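Local coordinates for protein copper-sensitive operon repressor (CsoR) (Geobacillus thermodenitrificans, PDB 4M1P) that represses transcription as a DNA-binding tetramer and responds to copper(I), which probably loosens its hold on the operator, at residues K41-N46 with I50-Q55; E72-H77 with R93-V98. The protein carries 1 engineered substitution. One frame throughout, in Å; residues are numbered along the deposited sequence.

Contact 1 (K41-N46 with I50-Q55); sequences KMVEDN and IDILVQ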
loop_
_atom_site.group_PDB
_atom_site.type_symbol
_atom_site.label_atom_id
_atom_site.label_comp_id
_atom_site.label_asym_id
_atom_site.label_seq_id
_atom_site.Cartn_x
_atom_site.Cartn_y
_atom_site.Cartn_z
ATOM N N LYS A 41 17.595 -12.758 -14.793
ATOM C CA LYS A 41 18.529 -13.883 -14.758
ATOM C C LYS A 41 18.036 -14.973 -13.811
ATOM O O LYS A 41 18.137 -16.163 -14.124
ATOM C CB LYS A 41 19.934 -13.427 -14.362
ATOM N N MET A 42 17.494 -14.561 -12.666
ATOM C CA MET A 42 16.941 -15.492 -11.683
ATOM C C MET A 42 15.848 -16.370 -12.284
ATOM O O MET A 42 15.841 -17.585 -12.083
ATOM C CB MET A 42 16.390 -14.741 -10.468
ATOM C CG MET A 42 17.457 -14.061 -9.626
ATOM S SD MET A 42 16.798 -13.275 -8.144
ATOM C CE MET A 42 16.394 -14.728 -7.182
ATOM N N VAL A 43 14.929 -15.753 -13.024
ATOM C CA VAL A 43 13.832 -16.482 -13.652
ATOM C C VAL A 43 14.370 -17.465 -14.687
ATOM O O VAL A 43 13.915 -18.610 -14.769
ATOM C CB VAL A 43 12.830 -15.525 -14.326
ATOM C CG1 VAL A 43 11.744 -16.301 -15.052
ATOM C CG2 VAL A 43 12.212 -14.590 -13.297
ATOM N N GLU A 44 15.345 -17.010 -15.471
ATOM C CA GLU A 44 15.971 -17.846 -16.494
ATOM C C GLU A 44 16.694 -19.037 -15.871
ATOM O O GLU A 44 16.604 -20.163 -16.365
ATOM C CB GLU A 44 16.955 -17.027 -17.337
ATOM C CG GLU A 44 16.300 -16.038 -18.304
ATOM C CD GLU A 44 17.315 -15.223 -19.095
ATOM O OE1 GLU A 44 18.502 -15.190 -18.703
ATOM O OE2 GLU A 44 16.927 -14.615 -20.112
ATOM N N ASP A 45 17.406 -18.786 -14.778
ATOM C CA ASP A 45 18.157 -19.834 -14.103
ATOM C C ASP A 45 17.225 -20.735 -13.306
ATOM O O ASP A 45 17.675 -21.628 -12.590
ATOM C CB ASP A 45 19.228 -19.215 -13.204
ATOM C CG ASP A 45 20.244 -18.407 -13.989
ATOM O OD1 ASP A 45 19.942 -18.047 -15.146
ATOM O OD2 ASP A 45 21.338 -18.128 -13.453
ATOM N N ASN A 46 15.924 -20.494 -13.447
ATOM C CA ASN A 46 14.897 -21.244 -12.728
ATOM C C ASN A 46 15.112 -21.238 -11.208
ATOM O O ASN A 46 14.960 -22.262 -10.546
ATOM C CB ASN A 46 14.806 -22.681 -13.260
ATOM C CG ASN A 46 13.378 -23.101 -13.576
ATOM O OD1 ASN A 46 12.438 -22.730 -12.874
ATOM N ND2 ASN A 46 13.213 -23.887 -14.637
ATOM N N ILE A 50 10.601 -17.892 -4.076
ATOM C CA ILE A 50 10.693 -17.056 -2.884
ATOM C C ILE A 50 11.849 -16.064 -3.013
ATOM O O ILE A 50 11.685 -14.869 -2.741
ATOM C CB ILE A 50 10.837 -17.906 -1.608
ATOM C CG1 ILE A 50 9.532 -18.649 -1.303
ATOM C CG2 ILE A 50 11.243 -17.044 -0.427
ATOM C CD1 ILE A 50 8.375 -17.747 -0.881
ATOM N N ASP A 51 13.010 -16.563 -3.432
ATOM C CA ASP A 51 14.174 -15.716 -3.668
ATOM C C ASP A 51 13.833 -14.593 -4.644
ATOM O O ASP A 51 14.202 -13.434 -4.439
ATOM C CB ASP A 51 15.327 -16.545 -4.226
ATOM C CG ASP A 51 15.814 -17.592 -3.255
ATOM O OD1 ASP A 51 15.603 -17.419 -2.038
ATOM O OD2 ASP A 51 16.422 -18.589 -3.701
ATOM N N ILE A 52 13.118 -14.943 -5.702
ATOM C CA ILE A 52 12.711 -13.965 -6.700
ATOM C C ILE A 52 11.773 -12.913 -6.100
ATOM O O ILE A 52 11.936 -11.715 -6.340
ATOM C CB ILE A 52 12.082 -14.662 -7.912
ATOM C CG1 ILE A 52 13.170 -15.425 -8.667
ATOM C CG2 ILE A 52 11.383 -13.667 -8.816
ATOM C CD1 ILE A 52 12.711 -16.063 -9.951
ATOM N N LEU A 53 10.812 -13.362 -5.297
ATOM C CA LEU A 53 9.851 -12.454 -4.678
ATOM C C LEU A 53 10.539 -11.472 -3.731
ATOM O O LEU A 53 10.207 -10.283 -3.705
ATOM C CB LEU A 53 8.757 -13.239 -3.956
ATOM C CG LEU A 53 7.768 -13.935 -4.890
ATOM C CD1 LEU A 53 7.006 -15.024 -4.156
ATOM C CD2 LEU A 53 6.807 -12.926 -5.482
ATOM N N VAL A 54 11.508 -11.969 -2.970
ATOM C CA VAL A 54 12.315 -11.104 -2.118
ATOM C C VAL A 54 12.944 -9.971 -2.940
ATOM O O VAL A 54 12.848 -8.802 -2.563
ATOM C CB VAL A 54 13.398 -11.900 -1.371
ATOM C CG1 VAL A 54 14.378 -10.964 -0.683
ATOM C CG2 VAL A 54 12.756 -12.826 -0.352
ATOM N N GLN A 55 13.552 -10.314 -4.074
ATOM C CA GLN A 55 14.161 -9.299 -4.935
ATOM C C GLN A 55 13.133 -8.354 -5.524
ATOM O O GLN A 55 13.399 -7.164 -5.675
ATOM C CB GLN A 55 14.986 -9.932 -6.052
ATOM C CG GLN A 55 16.352 -10.372 -5.581
ATOM C CD GLN A 55 17.078 -9.272 -4.837
ATOM O OE1 GLN A 55 17.330 -8.197 -5.389
ATOM N NE2 GLN A 55 17.410 -9.527 -3.574
#

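Contact 2 (E72-H77 with R93-V98); sequences ERHANH and RELMDV. With CU1 (copper (I) ion), chain B.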
loop_
_atom_site.group_PDB
_atom_site.type_symbol
_atom_site.label_atom_id
_atom_site.label_comp_id
_atom_site.label_asym_id
_atom_site.label_seq_id
_atom_site.Cartn_x
_atom_site.Cartn_y
_atom_site.Cartn_z
ATOM N N GLU A 72 8.604 14.867 -3.510
ATOM C CA GLU A 72 8.993 15.926 -2.591
ATOM C C GLU A 72 9.726 17.036 -3.329
ATOM O O GLU A 72 9.459 18.217 -3.111
ATOM C CB GLU A 72 9.869 15.376 -1.465
ATOM C CG GLU A 72 9.166 14.385 -0.542
ATOM C CD GLU A 72 10.029 13.985 0.645
ATOM O OE1 GLU A 72 10.600 12.876 0.618
ATOM O OE2 GLU A 72 10.132 14.780 1.606
ATOM N N ARG A 73 10.646 16.652 -4.203
ATOM C CA ARG A 73 11.396 17.623 -4.977
ATOM C C ARG A 73 10.428 18.508 -5.752
ATOM O O ARG A 73 10.513 19.735 -5.684
ATOM C CB ARG A 73 12.374 16.922 -5.922
ATOM C CG ARG A 73 13.520 17.787 -6.413
ATOM C CD ARG A 73 13.103 18.675 -7.577
ATOM N NE ARG A 73 14.256 19.169 -8.320
ATOM C CZ ARG A 73 14.170 19.910 -9.419
ATOM N NH1 ARG A 73 12.979 20.251 -9.896
ATOM N NH2 ARG A 73 15.272 20.310 -10.038
ATOM N N HIS A 74 9.493 17.888 -6.465
ATOM C CA HIS A 74 8.555 18.643 -7.292
ATOM C C HIS A 74 7.719 19.600 -6.444
ATOM O O HIS A 74 7.510 20.753 -6.818
ATOM C CB HIS A 74 7.647 17.694 -8.079
ATOM C CG HIS A 74 6.711 18.388 -9.016
ATOM N ND1 HIS A 74 7.139 19.136 -10.092
ATOM C CD2 HIS A 74 5.353 18.448 -9.041
ATOM C CE1 HIS A 74 6.102 19.624 -10.734
ATOM N NE2 HIS A 74 4.997 19.220 -10.115
ATOM N N ALA A 75 7.254 19.121 -5.295
ATOM C CA ALA A 75 6.428 19.938 -4.407
ATOM C C ALA A 75 7.210 21.079 -3.751
ATOM O O ALA A 75 6.746 22.218 -3.723
ATOM C CB ALA A 75 5.763 19.068 -3.350
ATOM N N ASN A 76 8.391 20.763 -3.219
ATOM C CA ASN A 76 9.235 21.747 -2.536
ATOM C C ASN A 76 9.748 22.857 -3.440
ATOM O O ASN A 76 9.960 23.976 -2.988
ATOM C CB ASN A 76 10.443 21.068 -1.887
ATOM C CG ASN A 76 10.065 20.162 -0.735
ATOM O OD1 ASN A 76 8.891 19.838 -0.535
ATOM N ND2 ASN A 76 11.068 19.735 0.030
ATOM N N HIS A 77 9.975 22.545 -4.709
ATOM C CA HIS A 77 10.572 23.514 -5.620
ATOM C C HIS A 77 9.629 23.975 -6.720
ATOM O O HIS A 77 9.234 25.142 -6.756
ATOM C CB HIS A 77 11.850 22.942 -6.222
ATOM C CG HIS A 77 12.908 22.658 -5.198
ATOM N ND1 HIS A 77 13.502 21.425 -5.070
ATOM C CD2 HIS A 77 13.454 23.447 -4.246
ATOM C CE1 HIS A 77 14.383 21.467 -4.080
ATOM N NE2 HIS A 77 14.371 22.684 -3.567
ATOM N N ARG A 93 -3.386 21.041 -8.656
ATOM C CA ARG A 93 -4.300 20.074 -9.252
ATOM C C ARG A 93 -3.531 18.925 -9.913
ATOM O O ARG A 93 -3.914 17.758 -9.771
ATOM C CB ARG A 93 -5.233 20.757 -10.254
ATOM C CG ARG A 93 -6.327 19.856 -10.798
ATOM C CD ARG A 93 -7.529 20.663 -11.276
ATOM N NE ARG A 93 -8.384 21.109 -10.175
ATOM C CZ ARG A 93 -9.490 20.480 -9.783
ATOM N NH1 ARG A 93 -9.892 19.378 -10.406
ATOM N NH2 ARG A 93 -10.203 20.960 -8.774
ATOM N N GLU A 94 -2.450 19.257 -10.624
ATOM C CA GLU A 94 -1.566 18.246 -11.185
ATOM C C GLU A 94 -1.104 17.325 -10.064
ATOM O O GLU A 94 -1.245 16.110 -10.157
ATOM C CB GLU A 94 -0.338 18.885 -11.844
ATOM C CG GLU A 94 -0.529 19.416 -13.260
ATOM C CD GLU A 94 0.689 20.191 -13.754
ATOM O OE1 GLU A 94 1.595 20.450 -12.935
ATOM O OE2 GLU A 94 0.737 20.545 -14.955
ATOM N N LEU A 95 -0.561 17.916 -9.002
ATOM C CA LEU A 95 -0.013 17.151 -7.885
ATOM C C LEU A 95 -1.047 16.206 -7.276
ATOM O O LEU A 95 -0.731 15.058 -6.953
ATOM C CB LEU A 95 0.536 18.086 -6.808
ATOM C CG LEU A 95 1.307 17.436 -5.652
ATOM C CD1 LEU A 95 2.585 16.764 -6.142
ATOM C CD2 LEU A 95 1.626 18.454 -4.565
ATOM N N MET A 96 -2.282 16.677 -7.125
ATOM C CA MET A 96 -3.328 15.828 -6.574
ATOM C C MET A 96 -3.657 14.661 -7.499
ATOM O O MET A 96 -3.972 13.565 -7.034
ATOM C CB MET A 96 -4.586 16.635 -6.257
ATOM C CG MET A 96 -4.429 17.547 -5.055
ATOM S SD MET A 96 -3.756 16.671 -3.618
ATOM C CE MET A 96 -5.096 15.529 -3.271
ATOM N N ASP A 97 -3.573 14.890 -8.805
ATOM C CA ASP A 97 -3.844 13.823 -9.760
ATOM C C ASP A 97 -2.850 12.667 -9.642
ATOM O O ASP A 97 -3.256 11.507 -9.655
ATOM C CB ASP A 97 -3.911 14.356 -11.193
ATOM C CG ASP A 97 -5.260 14.978 -11.516
ATOM O OD1 ASP A 97 -6.273 14.535 -10.927
ATOM O OD2 ASP A 97 -5.308 15.908 -12.354
ATOM N N VAL A 98 -1.559 12.971 -9.516
ATOM C CA VAL A 98 -0.570 11.904 -9.387
ATOM C C VAL A 98 -0.666 11.194 -8.037
ATOM O O VAL A 98 -0.372 10.006 -7.943
ATOM C CB VAL A 98 0.891 12.364 -9.669
ATOM C CG1 VAL A 98 0.993 12.970 -11.042
ATOM C CG2 VAL A 98 1.379 13.340 -8.623
HETATM CU CU CU1 B . 9.157 19.401 -10.670
HETATM O O HOH W 1 2.340 19.956 -10.275
#

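Contact 1 (K41-N46 with I50-Q55)
Met-42 and Ile-52 bring their helices together where the chain turns back on itself, their CA atoms 6.7 Å apart. Met-42 sets off with its CB lying alongside the ethyl branch of Ile-52. Its chain then runs out extended to sulfur and bends only at the last torsion (chi3 71°), which swings the methyl back against the second helix. There CE rests 3.6 Å from Asp-51 CB and equally near the CG1 of Ile-52, over the peptide that joins those two residues. The sulfur has a neighbour of its own: Met-42 SD lies 3.9 Å from Gln-55 CG, the two side chains crossing at roughly a right angle before the amide of Gln-55 leads away. The unit is an antiparallel helical hairpin of helices 19-44 and 49-85, the long arms that, in this repressor family, pair with those of a second subunit in a four-helix bundle. Next in line, Val-43 offers a single methyl, its CG2 touching Ile-52 CD1 at 3.7 Å with the branches again crossed. An alanine in place of Ile-52 would remove the ethyl branch that both residues pack on, and would probably leave a gap between the arms in which the thioether of Met-42 could turn more freely. The helix stops at a Schellman motif: Asn-46 takes a positive phi (54°), and its N bonds back to Val-43 O at 3.1 Å. The OD1 of the same asparagine accepts the backbone N-H of Arg-17 from the second subunit.

Contact 2 (E72-H77 with R93-V98)
His-74 points its CB toward helix 88-103 and meets Leu-95 there, while holding a copper ion on another part of its ring. From CB, the ring carbon CG stands opposite the backbone N (chi1 -176°), which carries the imidazole off the helix toward segment 93-98. From CG the ring splits its work. On one branch CD2 is apolar in its dealings: Leu-95 CD1 comes to 4.3 Å at the ring edge, near its plane. On the other branch His-74 ND1 binds the copper(I) ion at 2.1 Å. Cys-78, one turn further along the same helix, and Cys-49 of the second subunit give their sulfurs to the same ion, so the site is the three-coordinate, subunit-bridging His-Cys-Cys centre of the CsoR family. A wider pi-type turn at 74-77 lies on the helical path between the two ligands of this chain. At the far end of the ring His-74 NE2 gives its proton to a water oxygen 2.8 Å away in the ring plane, and that water in turn donates to Glu-94 OE1, also at 2.8 Å. Glu-94 thus acts as a second-shell residue. Tyr-48 of the second subunit, whose ring stands at about 85° to the imidazole, bonds to its OE1 and Gly-12 N to its OE2; with both carboxylate oxygens hydrogen-bonded its rotation should be limited, and its negative charge probably polarises the imidazole through the water. One residue on, Ala-75 CB approaches Leu-95 CD2 at 4.4 Å, so the two methyls of that leucine serve neighbouring residues of helix 49-85.

Overall arrangement
Contacts 1 and 2 share helix 49-85, with their centres 35 Å apart on opposite sides of the chain's centre and their nearest atoms about 21 Å apart. The principle illustrated is a metal site assembled between subunits from residues far apart in the chain. Cys-49 directly precedes 50-55, whereas His-74 lies in 72-77; the hairpin end of one subunit therefore meets the contact 2 region of the other at a copper ion. The side chain of Ile-52 is about 9 Å from such an ion. Ile-50 packs on Val-98 of the second subunit, so the partner's helix 88-103 also lines this junction.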